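Local atomic coordinates of dimethyl-sulfide monooxygenase (PDB entry 6AK1), a protein that oxidises dimethyl sulfide to methanethiol and formaldehyde with NADH and O2 as an FMN-dependent monooxygenase, the reaction that begins dimethyl sulfide degradation. Residues Glu242-Leu247 with Asp273-Phe278; Thr249-Ala254 with Val386-Val391. All blocks are in the same frame, centred on the assembly; numbering follows the deposited sequence.

Contact 1 of 2, residues Glu242-Leu247 with Asp273-Phe278; sequences EGMFIL and DSIKIF
Ile-246 and Ile-277 meet through their branches, Ile-246 CD1 lying 3.6 Å from Ile-277 CG2. The chi1 of Ile-246 (63°) sets CG1 between the backbone N and carbonyl carbon, and there it also passes Phe-278 O. Further along the same face Met-244 crosses Ile-275 obliquely: Met-244 CB is 3.7 Å from Ile-275 CG2, and the chain, bent at its last torsion, brings Met-244 CE back to within 3.8 Å of Ile-275 CD1. On the reverse face, the edge of the Phe-245 ring turns to a carbonyl, CD1 being 3.4 Å in plane from Phe-278 O. Between the two faces the parallel strands are joined by Lys-276 N to Glu-242 O (2.9 Å), Met-244 N to Lys-276 O, Phe-278 N to Met-244 O and Ile-246 N to Phe-278 O, the last three at 2.7 Å.

Helix 251-267 covers the Met-244 and Ile-277 face through Ile-261, completing a beta-alpha-beta unit of the TIM barrel; Phe-245 packs on Phe-10 and Phe-55 on the other. An alanine in place of Ile-246 would probably open a gap beside Ile-277 CG2 and leave Ile-261 less well packed. The four inter-strand bonds thus set the parallel pairing, with Ile-277 N bonded instead to Asp-392 OD2, while apolar side chains on the helix side pack against Ile-261.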
ATOM      1  N   GLU A 242      -1.884   8.267  -6.698  1.00 22.35           N
ATOM      2  CA  GLU A 242      -0.576   8.856  -6.940  1.00 23.53           C
ATOM      3  C   GLU A 242       0.533   7.815  -6.942  1.00 25.61           C
ATOM      4  O   GLU A 242       1.538   8.002  -7.630  1.00 30.28           O
ATOM      5  CB  GLU A 242      -0.284   9.942  -5.905  1.00 24.81           C
ATOM      6  CG  GLU A 242      -1.369  11.018  -5.860  1.00 26.95           C
ATOM      7  CD  GLU A 242      -1.166  12.032  -4.738  1.00 30.59           C
ATOM      8  OE1 GLU A 242      -0.528  13.083  -4.982  1.00 26.18           O
ATOM      9  OE2 GLU A 242      -1.646  11.763  -3.608  1.00 30.14           O
ATOM     10  N   GLY A 243       0.369   6.726  -6.194  1.00 23.07           N
ATOM     11  CA  GLY A 243       1.202   5.544  -6.316  1.00 23.02           C
ATOM     12  C   GLY A 243       0.292   4.361  -6.590  1.00 27.16           C
ATOM     13  O   GLY A 243      -0.745   4.218  -5.925  1.00 24.99           O
ATOM     14  N   MET A 244       0.619   3.533  -7.580  1.00 20.24           N
ATOM     15  CA  MET A 244      -0.205   2.377  -7.901  1.00 19.20           C
ATOM     16  C   MET A 244       0.613   1.112  -7.714  1.00 24.69           C
ATOM     17  O   MET A 244       1.727   1.002  -8.239  1.00 24.67           O
ATOM     18  CB  MET A 244      -0.762   2.457  -9.321  1.00 23.18           C
ATOM     19  CG  MET A 244      -2.016   1.608  -9.489  1.00 29.70           C
ATOM     20  SD  MET A 244      -2.747   1.743 -11.128  1.00 40.20           S
ATOM     21  CE  MET A 244      -3.248   3.468 -11.107  1.00 27.99           C
ATOM     22  N   PHE A 245       0.057   0.166  -6.960  1.00 23.49           N
ATOM     23  CA  PHE A 245       0.749  -1.049  -6.546  1.00 25.37           C
ATOM     24  C   PHE A 245       0.216  -2.189  -7.416  1.00 28.06           C
ATOM     25  O   PHE A 245      -0.967  -2.539  -7.335  1.00 28.31           O
ATOM     26  CB  PHE A 245       0.517  -1.281  -5.050  1.00 23.78           C
ATOM     27  CG  PHE A 245       1.171  -2.510  -4.492  1.00 27.28           C
ATOM     28  CD1 PHE A 245       2.276  -3.101  -5.112  1.00 33.46           C
ATOM     29  CD2 PHE A 245       0.680  -3.089  -3.331  1.00 28.97           C
ATOM     30  CE1 PHE A 245       2.882  -4.244  -4.575  1.00 27.26           C
ATOM     31  CE2 PHE A 245       1.278  -4.228  -2.790  1.00 32.17           C
ATOM     32  CZ  PHE A 245       2.383  -4.807  -3.415  1.00 27.47           C
ATOM     33  N   ILE A 246       1.079  -2.748  -8.273  1.00 26.84           N
ATOM     34  CA  ILE A 246       0.649  -3.727  -9.258  1.00 24.45           C
ATOM     35  C   ILE A 246       1.300  -5.076  -8.989  1.00 24.99           C
ATOM     36  O   ILE A 246       2.349  -5.190  -8.351  1.00 25.46           O
ATOM     37  CB  ILE A 246       0.944  -3.283 -10.704  1.00 25.81           C
ATOM     38  CG1 ILE A 246       2.454  -3.143 -10.933  1.00 26.33           C
ATOM     39  CG2 ILE A 246       0.205  -2.000 -11.040  1.00 23.63           C
ATOM     40  CD1 ILE A 246       2.820  -3.046 -12.399  1.00 23.16           C
ATOM     41  N   LEU A 247       0.655  -6.109  -9.510  1.00 26.52           N
ATOM     42  CA  LEU A 247       1.158  -7.474  -9.472  1.00 31.66           C
ATOM     43  C   LEU A 247       1.430  -7.897 -10.911  1.00 30.15           C
ATOM     44  O   LEU A 247       0.494  -8.049 -11.700  1.00 30.61           O
ATOM     45  CB  LEU A 247       0.145  -8.394  -8.797  1.00 34.49           C
ATOM     46  CG  LEU A 247       0.533  -9.858  -8.683  1.00 39.53           C
ATOM     47  CD1 LEU A 247       1.864  -9.966  -7.965  1.00 36.31           C
ATOM     48  CD2 LEU A 247      -0.560 -10.629  -7.940  1.00 38.59           C
ATOM     49  N   ASP A 273       3.080  10.603 -16.175  1.00 29.36           N
ATOM     50  CA  ASP A 273       3.963  10.494 -15.023  1.00 35.62           C
ATOM     51  C   ASP A 273       3.303  10.942 -13.718  1.00 34.98           C
ATOM     52  O   ASP A 273       3.996  11.121 -12.715  1.00 37.09           O
ATOM     53  CB  ASP A 273       5.256  11.283 -15.272  1.00 38.73           C
ATOM     54  CG  ASP A 273       5.024  12.781 -15.414  1.00 44.44           C
ATOM     55  OD1 ASP A 273       3.874  13.192 -15.675  1.00 48.23           O
ATOM     56  OD2 ASP A 273       6.000  13.554 -15.266  1.00 55.97           O
ATOM     57  N   SER A 274       1.984  11.125 -13.708  1.00 35.37           N
ATOM     58  CA  SER A 274       1.271  11.515 -12.497  1.00 31.96           C
ATOM     59  C   SER A 274       1.124  10.365 -11.513  1.00 31.48           C
ATOM     60  O   SER A 274       0.916  10.606 -10.318  1.00 28.61           O
ATOM     61  CB  SER A 274      -0.122  12.046 -12.851  1.00 29.59           C
ATOM     62  OG  SER A 274      -0.038  13.288 -13.537  1.00 37.29           O
ATOM     63  N   ILE A 275       1.222   9.129 -11.991  1.00 25.91           N
ATOM     64  CA  ILE A 275       1.090   7.937 -11.168  1.00 27.11           C
ATOM     65  C   ILE A 275       2.442   7.252 -11.139  1.00 27.83           C
ATOM     66  O   ILE A 275       3.033   6.996 -12.195  1.00 30.19           O
ATOM     67  CB  ILE A 275       0.016   6.984 -11.722  1.00 26.41           C
ATOM     68  CG1 ILE A 275      -1.290   7.740 -11.982  1.00 27.35           C
ATOM     69  CG2 ILE A 275      -0.192   5.794 -10.787  1.00 24.84           C
ATOM     70  CD1 ILE A 275      -2.406   6.855 -12.558  1.00 24.23           C
ATOM     71  N   LYS A 276       2.935   6.958  -9.945  1.00 23.27           N
ATOM     72  CA  LYS A 276       4.148   6.176  -9.790  1.00 23.11           C
ATOM     73  C   LYS A 276       3.733   4.730  -9.578  1.00 27.39           C
ATOM     74  O   LYS A 276       2.859   4.453  -8.754  1.00 28.15           O
ATOM     75  CB  LYS A 276       4.985   6.693  -8.624  1.00 29.08           C
ATOM     76  CG  LYS A 276       5.185   8.191  -8.656  1.00 24.66           C
ATOM     77  CD  LYS A 276       5.882   8.616  -9.936  1.00 29.56           C
ATOM     78  CE  LYS A 276       5.771  10.125 -10.130  1.00 33.57           C
ATOM     79  NZ  LYS A 276       6.522  10.603 -11.327  1.00 39.03           N
ATOM     80  N   ILE A 277       4.325   3.817 -10.348  1.00 22.86           N
ATOM     81  CA  ILE A 277       3.869   2.432 -10.407  1.00 25.12           C
ATOM     82  C   ILE A 277       4.887   1.549  -9.686  1.00 26.96           C
ATOM     83  O   ILE A 277       6.072   1.525 -10.036  1.00 25.54           O
ATOM     84  CB  ILE A 277       3.650   1.977 -11.858  1.00 23.63           C
ATOM     85  CG1 ILE A 277       2.612   2.882 -12.540  1.00 21.83           C
ATOM     86  CG2 ILE A 277       3.210   0.532 -11.894  1.00 24.61           C
ATOM     87  CD1 ILE A 277       2.330   2.545 -13.994  1.00 25.47           C
ATOM     88  N   PHE A 278       4.423   0.825  -8.678  1.00 21.60           N
ATOM     89  CA  PHE A 278       5.271  -0.029  -7.866  1.00 23.58           C
ATOM     90  C   PHE A 278       4.803  -1.460  -8.046  1.00 24.38           C
ATOM     91  O   PHE A 278       3.600  -1.734  -7.972  1.00 28.91           O
ATOM     92  CB  PHE A 278       5.203   0.362  -6.383  1.00 25.57           C
ATOM     93  CG  PHE A 278       5.413   1.820  -6.132  1.00 25.57           C
ATOM     94  CD1 PHE A 278       6.451   2.496  -6.753  1.00 28.08           C
ATOM     95  CD2 PHE A 278       4.563   2.524  -5.283  1.00 30.38           C
ATOM     96  CE1 PHE A 278       6.649   3.864  -6.525  1.00 31.60           C
ATOM     97  CE2 PHE A 278       4.756   3.885  -5.040  1.00 30.28           C
ATOM     98  CZ  PHE A 278       5.800   4.559  -5.669  1.00 28.73           C
TER

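Contact 2 of 2, residues Thr249-Ala254 with Val386-Val391; sequences TSVEQA and VDEGGV
Gly-389 O and Ala-254 O meet at the hydroxyl of Thr-258, one turn further along helix 251-267. Both carbonyls lie within hydrogen-bonding reach of Thr-258 OG1, whose single proton can serve one fully or be shared between them. Gly-389 O and Ala-254 O are themselves 3.1 Å apart, two acceptors side by side, and the hydroxyl probably eases the repulsion between them. The methyl of Ala-254 points toward Gly-389, its CB lying 3.8 Å from Gly-389 O. Gly-389 fits because it has no side chain: a CB there would stand tight against Ala-254 CB.

A turn earlier on the helix, Val-251 meets Glu-388 at about a right angle. Val-251 CG1, anti to its backbone N (chi1 173°), touches the stem of the glutamate at Glu-388 CG, 3.6 Å away, and comes equally near Glu-388 OE1. Glu-388 lies across the valine methyl from CB to OE1, and its OE2 is salt-bridged to Arg-384 NE. Glu-252 OE2 stands 4.4 Å from Glu-388 OE1, a like-charge approach probably tempered by Arg-384, which also makes a long, weak ion pair with Glu-252.

The start of helix 251-267 is capped by Ser-250, whose OG accepts from Gln-253 N at 3.1 Å. Helix 375-388 runs out into Gly-390, whose positive phi (86°) ends the helical path. Arg-255 and Arg-262, from the first helix, donate to Glu-388 O and Gly-390 O respectively. The start of one outer helix of the TIM barrel is thereby fastened to the end of another by the close approach of Ala-254 and Gly-389 and the packing of Val-251 on Glu-388, with hydroxyl and guanidinium donors answering the carbonyls of the helix terminus, where the helix dipole would favour positive charge.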
ATOM      1  N   THR A 249       3.991 -10.587 -13.425  1.00 28.43           N
ATOM      2  CA  THR A 249       4.801 -11.793 -13.338  1.00 28.82           C
ATOM      3  C   THR A 249       5.878 -11.877 -14.401  1.00 27.16           C
ATOM      4  O   THR A 249       6.686 -12.806 -14.362  1.00 31.68           O
ATOM      5  CB  THR A 249       3.912 -13.049 -13.395  1.00 34.85           C
ATOM      6  OG1 THR A 249       3.091 -13.033 -14.572  1.00 31.69           O
ATOM      7  CG2 THR A 249       3.014 -13.116 -12.170  1.00 35.80           C
ATOM      8  N   SER A 250       5.918 -10.944 -15.349  1.00 27.81           N
ATOM      9  CA  SER A 250       7.008 -10.945 -16.314  1.00 31.65           C
ATOM     10  C   SER A 250       7.216  -9.525 -16.819  1.00 29.12           C
ATOM     11  O   SER A 250       6.307  -8.692 -16.775  1.00 29.46           O
ATOM     12  CB  SER A 250       6.735 -11.901 -17.485  1.00 30.08           C
ATOM     13  OG  SER A 250       5.738 -11.378 -18.347  1.00 35.26           O
ATOM     14  N   VAL A 251       8.436  -9.266 -17.303  1.00 27.27           N
ATOM     15  CA  VAL A 251       8.751  -7.964 -17.888  1.00 31.31           C
ATOM     16  C   VAL A 251       7.833  -7.683 -19.066  1.00 34.67           C
ATOM     17  O   VAL A 251       7.354  -6.553 -19.251  1.00 29.24           O
ATOM     18  CB  VAL A 251      10.236  -7.904 -18.300  1.00 33.86           C
ATOM     19  CG1 VAL A 251      10.533  -6.607 -19.057  1.00 32.52           C
ATOM     20  CG2 VAL A 251      11.136  -8.028 -17.075  1.00 33.91           C
ATOM     21  N   GLU A 252       7.568  -8.715 -19.878  1.00 35.46           N
ATOM     22  CA  GLU A 252       6.708  -8.561 -21.048  1.00 36.66           C
ATOM     23  C   GLU A 252       5.311  -8.111 -20.641  1.00 31.00           C
ATOM     24  O   GLU A 252       4.791  -7.117 -21.160  1.00 32.29           O
ATOM     25  CB  GLU A 252       6.650  -9.876 -21.834  1.00 38.28           C
ATOM     26  CG  GLU A 252       7.905 -10.176 -22.659  1.00 42.69           C
ATOM     27  CD  GLU A 252       9.092 -10.634 -21.817  1.00 51.90           C
ATOM     28  OE1 GLU A 252       8.877 -11.171 -20.700  1.00 48.85           O
ATOM     29  OE2 GLU A 252      10.249 -10.451 -22.275  1.00 56.51           O
ATOM     30  N   GLN A 253       4.690  -8.831 -19.703  1.00 30.47           N
ATOM     31  CA  GLN A 253       3.379  -8.423 -19.206  1.00 28.96           C
ATOM     32  C   GLN A 253       3.414  -7.033 -18.572  1.00 28.95           C
ATOM     33  O   GLN A 253       2.427  -6.291 -18.650  1.00 29.23           O
ATOM     34  CB  GLN A 253       2.866  -9.450 -18.199  1.00 28.43           C
ATOM     35  CG  GLN A 253       1.510  -9.118 -17.621  1.00 29.28           C
ATOM     36  CD  GLN A 253       1.188  -9.951 -16.396  1.00 36.02           C
ATOM     37  OE1 GLN A 253       1.873  -9.871 -15.378  1.00 34.14           O
ATOM     38  NE2 GLN A 253       0.154 -10.770 -16.496  1.00 35.66           N
ATOM     39  N   ALA A 254       4.537  -6.658 -17.952  1.00 27.98           N
ATOM     40  CA  ALA A 254       4.605  -5.348 -17.311  1.00 29.87           C
ATOM     41  C   ALA A 254       4.570  -4.222 -18.331  1.00 30.03           C
ATOM     42  O   ALA A 254       3.997  -3.161 -18.053  1.00 33.31           O
ATOM     43  CB  ALA A 254       5.864  -5.233 -16.445  1.00 28.58           C
ATOM     44  N   VAL A 386      12.272  -1.716 -14.538  1.00 26.92           N
ATOM     45  CA  VAL A 386      11.979  -0.289 -14.523  1.00 28.46           C
ATOM     46  C   VAL A 386      11.998   0.276 -15.935  1.00 30.17           C
ATOM     47  O   VAL A 386      11.028   0.894 -16.380  1.00 31.00           O
ATOM     48  CB  VAL A 386      12.959   0.457 -13.598  1.00 26.75           C
ATOM     49  CG1 VAL A 386      12.822   1.957 -13.794  1.00 24.61           C
ATOM     50  CG2 VAL A 386      12.688   0.101 -12.135  1.00 24.07           C
ATOM     51  N   ASP A 387      13.085   0.043 -16.667  1.00 29.47           N
ATOM     52  CA  ASP A 387      13.251   0.663 -17.977  1.00 31.39           C
ATOM     53  C   ASP A 387      12.465  -0.084 -19.050  1.00 28.47           C
ATOM     54  O   ASP A 387      11.715   0.525 -19.815  1.00 25.86           O
ATOM     55  CB  ASP A 387      14.741   0.737 -18.322  1.00 30.92           C
ATOM     56  CG  ASP A 387      15.527   1.563 -17.304  1.00 33.23           C
ATOM     57  OD1 ASP A 387      14.973   2.575 -16.821  1.00 33.96           O
ATOM     58  OD2 ASP A 387      16.679   1.199 -16.975  1.00 34.01           O
ATOM     59  N   GLU A 388      12.603  -1.403 -19.104  1.00 29.34           N
ATOM     60  CA  GLU A 388      11.869  -2.177 -20.098  1.00 33.48           C
ATOM     61  C   GLU A 388      10.408  -2.368 -19.691  1.00 32.48           C
ATOM     62  O   GLU A 388       9.505  -2.205 -20.516  1.00 33.31           O
ATOM     63  CB  GLU A 388      12.562  -3.525 -20.313  1.00 32.34           C
ATOM     64  CG  GLU A 388      12.043  -4.337 -21.472  1.00 37.81           C
ATOM     65  CD  GLU A 388      12.891  -5.581 -21.732  1.00 42.20           C
ATOM     66  OE1 GLU A 388      12.308  -6.602 -22.149  1.00 39.49           O
ATOM     67  OE2 GLU A 388      14.131  -5.532 -21.514  1.00 45.24           O
ATOM     68  N   GLY A 389      10.153  -2.708 -18.424  1.00 29.39           N
ATOM     69  CA  GLY A 389       8.787  -2.945 -17.979  1.00 30.28           C
ATOM     70  C   GLY A 389       7.983  -1.680 -17.741  1.00 26.39           C
ATOM     71  O   GLY A 389       6.747  -1.731 -17.759  1.00 27.60           O
ATOM     72  N   GLY A 390       8.654  -0.555 -17.503  1.00 26.29           N
ATOM     73  CA  GLY A 390       7.983   0.716 -17.336  1.00 27.42           C
ATOM     74  C   GLY A 390       7.494   1.046 -15.939  1.00 27.56           C
ATOM     75  O   GLY A 390       6.825   2.071 -15.775  1.00 27.92           O
ATOM     76  N   VAL A 391       7.814   0.233 -14.923  1.00 28.27           N
ATOM     77  CA  VAL A 391       7.429   0.576 -13.551  1.00 25.63           C
ATOM     78  C   VAL A 391       8.368   1.641 -12.997  1.00 24.63           C
ATOM     79  O   VAL A 391       9.480   1.853 -13.491  1.00 26.88           O
ATOM     80  CB  VAL A 391       7.405  -0.659 -12.629  1.00 23.30           C
ATOM     81  CG1 VAL A 391       6.449  -1.707 -13.144  1.00 24.76           C
ATOM     82  CG2 VAL A 391       8.825  -1.227 -12.421  1.00 24.89           C
TER

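Contact 1 lies in the strand layer of the barrel and contact 2 among the helix ends outside it, their centres about 13 Å apart. Helix 251-267 lies between strands 243-246 and 276-284 in the chain, so contact 2 anchors the start of the helix whose flanking strands pair in contact 1. They touch directly through Val-391, whose CB is 3.6 Å from Ile-277 O and whose CG1 is 3.9 Å from Ile-246 CD1. Arg-262 spans both, bonding Gly-390 O and, weakly, Ile-275 O. Contact 1 is the nearer to the probable FMN pocket: the side chain of Phe-245 is about 8 Å from that of Thr-104, assigned to FMN binding by similarity, whereas contact 2 lies away from such sites.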